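Acyl-CoA dehydrogenase domain protein Tcur3481 (Thermomonospora curvata, PDB 6WY9) binds FAD and, as a member of the acyl-CoA dehydrogenase family, probably takes part in flavin-dependent oxidation of acyl-CoA thioesters. Local coordinates at residues R38-W44 against A83-L87; L15-I19 against G49-L53. One frame throughout, in Å; residues are numbered along the deposited sequence.

Contact 1. Residues R38-W44 against A83-L87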
loop_
_atom_site.group_PDB
_atom_site.type_symbol
_atom_site.label_atom_id
_atom_site.label_comp_id
_atom_site.label_asym_id
_atom_site.label_seq_id
_atom_site.Cartn_x
_atom_site.Cartn_y
_atom_site.Cartn_z
ATOM N N ARG B 38 1.674 36.389 0.884
ATOM C CA ARG B 38 0.925 35.188 0.506
ATOM C C ARG B 38 -0.424 35.094 1.233
ATOM O O ARG B 38 -0.990 34.006 1.357
ATOM C CB ARG B 38 1.770 33.921 0.752
ATOM C CG ARG B 38 3.199 34.086 0.205
ATOM C CD ARG B 38 3.067 34.237 -1.307
ATOM N NE ARG B 38 4.329 34.523 -1.993
ATOM C CZ ARG B 38 5.198 33.591 -2.396
ATOM N NH1 ARG B 38 4.978 32.299 -2.122
ATOM N NH2 ARG B 38 6.295 33.939 -3.061
ATOM N N ILE B 39 -0.982 36.218 1.681
ATOM C CA ILE B 39 -2.239 36.228 2.420
ATOM C C ILE B 39 -3.223 37.153 1.711
ATOM O O ILE B 39 -2.905 38.324 1.440
ATOM C CB ILE B 39 -2.049 36.709 3.872
ATOM C CG1 ILE B 39 -1.177 35.713 4.682
ATOM C CG2 ILE B 39 -3.435 36.929 4.500
ATOM C CD1 ILE B 39 -0.845 36.151 6.131
ATOM N N ASP B 40 -4.441 36.678 1.515
ATOM C CA ASP B 40 -5.447 37.491 0.839
ATOM C C ASP B 40 -6.170 38.294 1.908
ATOM O O ASP B 40 -7.035 37.764 2.615
ATOM C CB ASP B 40 -6.401 36.610 0.051
ATOM C CG ASP B 40 -7.412 37.393 -0.778
ATOM O OD1 ASP B 40 -7.640 38.592 -0.528
ATOM O OD2 ASP B 40 -7.970 36.772 -1.720
ATOM N N GLU B 41 -5.837 39.583 1.988
ATOM C CA GLU B 41 -6.403 40.444 3.023
ATOM C C GLU B 41 -7.854 40.782 2.717
ATOM O O GLU B 41 -8.626 41.113 3.630
ATOM C CB GLU B 41 -5.592 41.727 3.142
ATOM C CG GLU B 41 -4.163 41.522 3.528
ATOM C CD GLU B 41 -4.000 41.037 4.964
ATOM O OE1 GLU B 41 -4.958 41.135 5.765
ATOM O OE2 GLU B 41 -2.898 40.548 5.281
ATOM N N THR B 42 -8.222 40.753 1.431
ATOM C CA THR B 42 -9.609 40.997 1.059
ATOM C C THR B 42 -10.484 39.846 1.531
ATOM O O THR B 42 -11.531 40.054 2.158
ATOM C CB THR B 42 -9.710 41.186 -0.460
ATOM O OG1 THR B 42 -8.857 42.284 -0.828
ATOM C CG2 THR B 42 -11.174 41.546 -0.840
ATOM N N LEU B 43 -10.043 38.627 1.258
ATOM C CA LEU B 43 -10.742 37.443 1.747
ATOM C C LEU B 43 -10.858 37.453 3.274
ATOM O O LEU B 43 -11.908 37.103 3.831
ATOM C CB LEU B 43 -10.004 36.201 1.287
ATOM C CG LEU B 43 -10.617 34.862 1.716
ATOM C CD1 LEU B 43 -12.111 34.809 1.316
ATOM C CD2 LEU B 43 -9.818 33.667 1.104
ATOM N N TRP B 44 -9.780 37.846 3.964
ATOM C CA TRP B 44 -9.810 37.930 5.419
ATOM C C TRP B 44 -10.897 38.898 5.889
ATOM O O TRP B 44 -11.645 38.613 6.830
ATOM C CB TRP B 44 -8.450 38.384 5.950
ATOM C CG TRP B 44 -8.363 38.169 7.417
ATOM C CD1 TRP B 44 -8.524 39.099 8.414
ATOM C CD2 TRP B 44 -8.139 36.914 8.064
ATOM N NE1 TRP B 44 -8.391 38.495 9.642
ATOM C CE2 TRP B 44 -8.165 37.153 9.457
ATOM C CE3 TRP B 44 -7.916 35.604 7.597
ATOM C CZ2 TRP B 44 -7.967 36.123 10.407
ATOM C CZ3 TRP B 44 -7.702 34.567 8.561
ATOM C CH2 TRP B 44 -7.736 34.846 9.938
ATOM N N ALA B 83 -7.824 28.158 -0.261
ATOM C CA ALA B 83 -7.987 29.615 -0.193
ATOM C C ALA B 83 -6.896 30.204 0.694
ATOM O O ALA B 83 -6.722 29.747 1.838
ATOM C CB ALA B 83 -9.354 30.002 0.349
ATOM N N PRO B 84 -6.104 31.173 0.186
ATOM C CA PRO B 84 -4.910 31.615 0.943
ATOM C C PRO B 84 -5.194 32.603 2.072
ATOM O O PRO B 84 -4.953 33.810 1.972
ATOM C CB PRO B 84 -4.039 32.239 -0.157
ATOM C CG PRO B 84 -5.060 32.833 -1.139
ATOM C CD PRO B 84 -6.124 31.735 -1.187
ATOM N N VAL B 85 -5.678 32.088 3.203
ATOM C CA VAL B 85 -5.804 32.896 4.431
ATOM C C VAL B 85 -5.400 32.039 5.625
ATOM O O VAL B 85 -5.645 30.838 5.657
ATOM C CB VAL B 85 -7.252 33.417 4.652
ATOM C CG1 VAL B 85 -7.523 34.694 3.896
ATOM C CG2 VAL B 85 -8.294 32.346 4.277
ATOM N N PRO B 86 -4.800 32.675 6.659
ATOM C CA PRO B 86 -4.282 31.862 7.788
ATOM C C PRO B 86 -5.355 31.557 8.835
ATOM O O PRO B 86 -5.283 31.986 9.997
ATOM C CB PRO B 86 -3.170 32.757 8.337
ATOM C CG PRO B 86 -3.824 34.147 8.248
ATOM C CD PRO B 86 -4.509 34.113 6.848
ATOM N N LEU B 87 -6.392 30.820 8.424
ATOM C CA LEU B 87 -7.481 30.561 9.362
ATOM C C LEU B 87 -7.039 29.612 10.479
ATOM O O LEU B 87 -7.314 29.866 11.659
ATOM C CB LEU B 87 -8.697 29.997 8.612
ATOM C CG LEU B 87 -9.490 30.996 7.753
ATOM C CD1 LEU B 87 -10.486 30.209 6.829
ATOM C CD2 LEU B 87 -10.247 32.016 8.596
#

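Contact 2. Residues L15-I19 against G49-L53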
loop_
_atom_site.group_PDB
_atom_site.type_symbol
_atom_site.label_atom_id
_atom_site.label_comp_id
_atom_site.label_asym_id
_atom_site.label_seq_id
_atom_site.Cartn_x
_atom_site.Cartn_y
_atom_site.Cartn_z
ATOM N N LEU B 15 -22.188 29.798 3.438
ATOM C CA LEU B 15 -21.614 31.139 3.420
ATOM C C LEU B 15 -20.129 31.074 3.080
ATOM O O LEU B 15 -19.643 31.801 2.198
ATOM C CB LEU B 15 -21.854 31.806 4.775
ATOM C CG LEU B 15 -21.550 33.272 5.049
ATOM C CD1 LEU B 15 -21.978 34.123 3.863
ATOM C CD2 LEU B 15 -22.256 33.743 6.363
ATOM N N ALA B 16 -19.390 30.204 3.779
ATOM C CA ALA B 16 -17.964 30.071 3.494
ATOM C C ALA B 16 -17.744 29.652 2.049
ATOM O O ALA B 16 -16.872 30.192 1.357
ATOM C CB ALA B 16 -17.316 29.071 4.449
ATOM N N ARG B 17 -18.561 28.728 1.564
ATOM C CA ARG B 17 -18.412 28.267 0.192
ATOM C C ARG B 17 -18.558 29.414 -0.799
ATOM O O ARG B 17 -17.796 29.507 -1.766
ATOM C CB ARG B 17 -19.432 27.178 -0.101
ATOM C CG ARG B 17 -19.340 26.630 -1.505
ATOM C CD ARG B 17 -20.044 25.256 -1.571
ATOM N NE ARG B 17 -19.295 24.194 -0.875
ATOM C CZ ARG B 17 -19.805 23.035 -0.441
ATOM N NH1 ARG B 17 -21.091 22.742 -0.599
ATOM N NH2 ARG B 17 -19.026 22.156 0.169
ATOM N N GLN B 18 -19.544 30.295 -0.585
ATOM C CA GLN B 18 -19.751 31.384 -1.529
ATOM C C GLN B 18 -18.583 32.354 -1.488
ATOM O O GLN B 18 -18.121 32.842 -2.528
ATOM C CB GLN B 18 -21.047 32.129 -1.210
ATOM C CG GLN B 18 -21.328 33.258 -2.199
ATOM C CD GLN B 18 -21.639 32.744 -3.596
ATOM O OE1 GLN B 18 -20.892 32.990 -4.561
ATOM N NE2 GLN B 18 -22.736 32.003 -3.711
ATOM N N ILE B 19 -18.116 32.677 -0.282
ATOM C CA ILE B 19 -17.032 33.643 -0.163
ATOM C C ILE B 19 -15.752 33.071 -0.782
ATOM O O ILE B 19 -15.073 33.730 -1.586
ATOM C CB ILE B 19 -16.869 34.047 1.310
ATOM C CG1 ILE B 19 -18.106 34.861 1.740
ATOM C CG2 ILE B 19 -15.521 34.800 1.612
ATOM C CD1 ILE B 19 -18.063 35.161 3.214
ATOM N N GLY B 49 -16.378 40.002 8.028
ATOM C CA GLY B 49 -17.630 40.722 7.898
ATOM C C GLY B 49 -18.828 39.803 7.878
ATOM O O GLY B 49 -19.914 40.198 8.303
ATOM N N ALA B 50 -18.654 38.576 7.361
ATOM C CA ALA B 50 -19.696 37.561 7.390
ATOM C C ALA B 50 -19.802 36.859 8.745
ATOM O O ALA B 50 -20.680 36.002 8.923
ATOM C CB ALA B 50 -19.426 36.530 6.277
ATOM N N GLY B 51 -18.935 37.202 9.702
ATOM C CA GLY B 51 -18.992 36.603 11.013
ATOM C C GLY B 51 -18.317 35.260 11.079
ATOM O O GLY B 51 -18.410 34.574 12.109
ATOM N N LEU B 52 -17.607 34.874 10.018
ATOM C CA LEU B 52 -17.019 33.552 9.982
ATOM C C LEU B 52 -15.767 33.442 10.841
ATOM O O LEU B 52 -15.433 32.326 11.254
ATOM C CB LEU B 52 -16.729 33.166 8.525
ATOM C CG LEU B 52 -18.017 32.941 7.724
ATOM C CD1 LEU B 52 -17.713 32.777 6.253
ATOM C CD2 LEU B 52 -18.661 31.666 8.245
ATOM N N LEU B 53 -15.074 34.558 11.134
ATOM C CA LEU B 53 -13.972 34.473 12.094
ATOM C C LEU B 53 -14.503 34.315 13.507
ATOM O O LEU B 53 -13.806 33.784 14.385
ATOM C CB LEU B 53 -13.055 35.711 12.007
ATOM C CG LEU B 53 -12.412 35.984 10.629
ATOM C CD1 LEU B 53 -11.551 37.245 10.679
ATOM C CD2 LEU B 53 -11.585 34.774 10.042
#

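Contact 1. Residues R38-W44 against A83-L87
With CG anti to the backbone N, chi1 -167° places the W44 indole beside V85, P86 and L87, while L43, also anti (chi1 -180°), drops its CD2 methyl onto V85 and A83. V85 CB meets the indole at its edge, near the ring plane, 3.7 Å from W44 CE3. The next ring atom, W44 CZ3, approaches P86 CD obliquely and lies 3.6 Å from L87 CD2. L43 and V85 cross at about a right angle, L43 CD2 lying 3.8 Å from V85 CG1. The I39 CG2 methyl meets P86 CD at 3.8 Å.

Within the N-terminal helical domain of the acyl-CoA dehydrogenase fold, this contact seats the start of helix 41-49 on the connection carrying P84 and P86, between helices 67-80 and 87-100. P84 centres an inverse gamma turn, and its carbonyl O receives D40 N at 2.9 Å in a nearly straight bond (N-H...O 164°). D40 is also the N-cap: its OD1 accepts L43 N, which comes from above the carboxylate plane, and a weak bond from T42 N. OD1 additionally forms a salt bridge with R28, so the helix N-terminus and an arginine converge on one oxygen. R118 makes a cation-pi contact with W44.

Contact 2. Residues L15-I19 against G49-L53
A Schellman motif ends helix 41-49, and A50 and L52, on either side of its glycine, pack on helix 5-23. G51, with positive phi (82°), takes the chain out of the helix between A50 and L52, both of which direct their CB atoms at helix 5-23. Successive turns of that helix supply L15 and I19, which both meet A50 and L52, while A16 meets L52. I19 CD1 is shared: it lies 3.6 Å from A50 CB and 3.9 Å from L52 CD1, the I19 and L52 side chains meeting tip to tip. L52 carries its CG anti to the carbonyl carbon (chi1 -69°), and the CD1 methyl ends up against the backbone of the helix, 3.9 Å from A16 CA and 4.1 Å from A16 CB. L15 comes in on the more exposed flank, its CD2 methyl 4.0 Å from A50 CB and also near the A50 carbonyl O. The side-chain contacts are apolar, running from buried L52 and A16 to exposed L15. A16 also touches L74 and E77 of helix 67-80, and I19 touches L43 and L47 of helix 41-49. This glycine-ended helix terminus belongs to the N-terminal alpha-helical domain of the acyl-CoA dehydrogenase fold.

Overall arrangement
Both contacts lie in the N-terminal helical domain, away from the annotated FAD site, with centres about 12 Å apart on the same side of the chain's centre. Along the chain their segments alternate: 15-19, 38-44, 49-53, then 83-87. Helix 41-49 joins them, contact 1 holding its beginning and contact 2 the turn just beyond its end. They also touch directly: L43 CD1 lies 3.4 Å from I19 CG2, and L53 packs on both W44 and L87. Helix 41-49 is thus in contact near both ends, with the loop before helix 87-100 and with helix 5-23, and the apolar side chains of the two contacts run into each other.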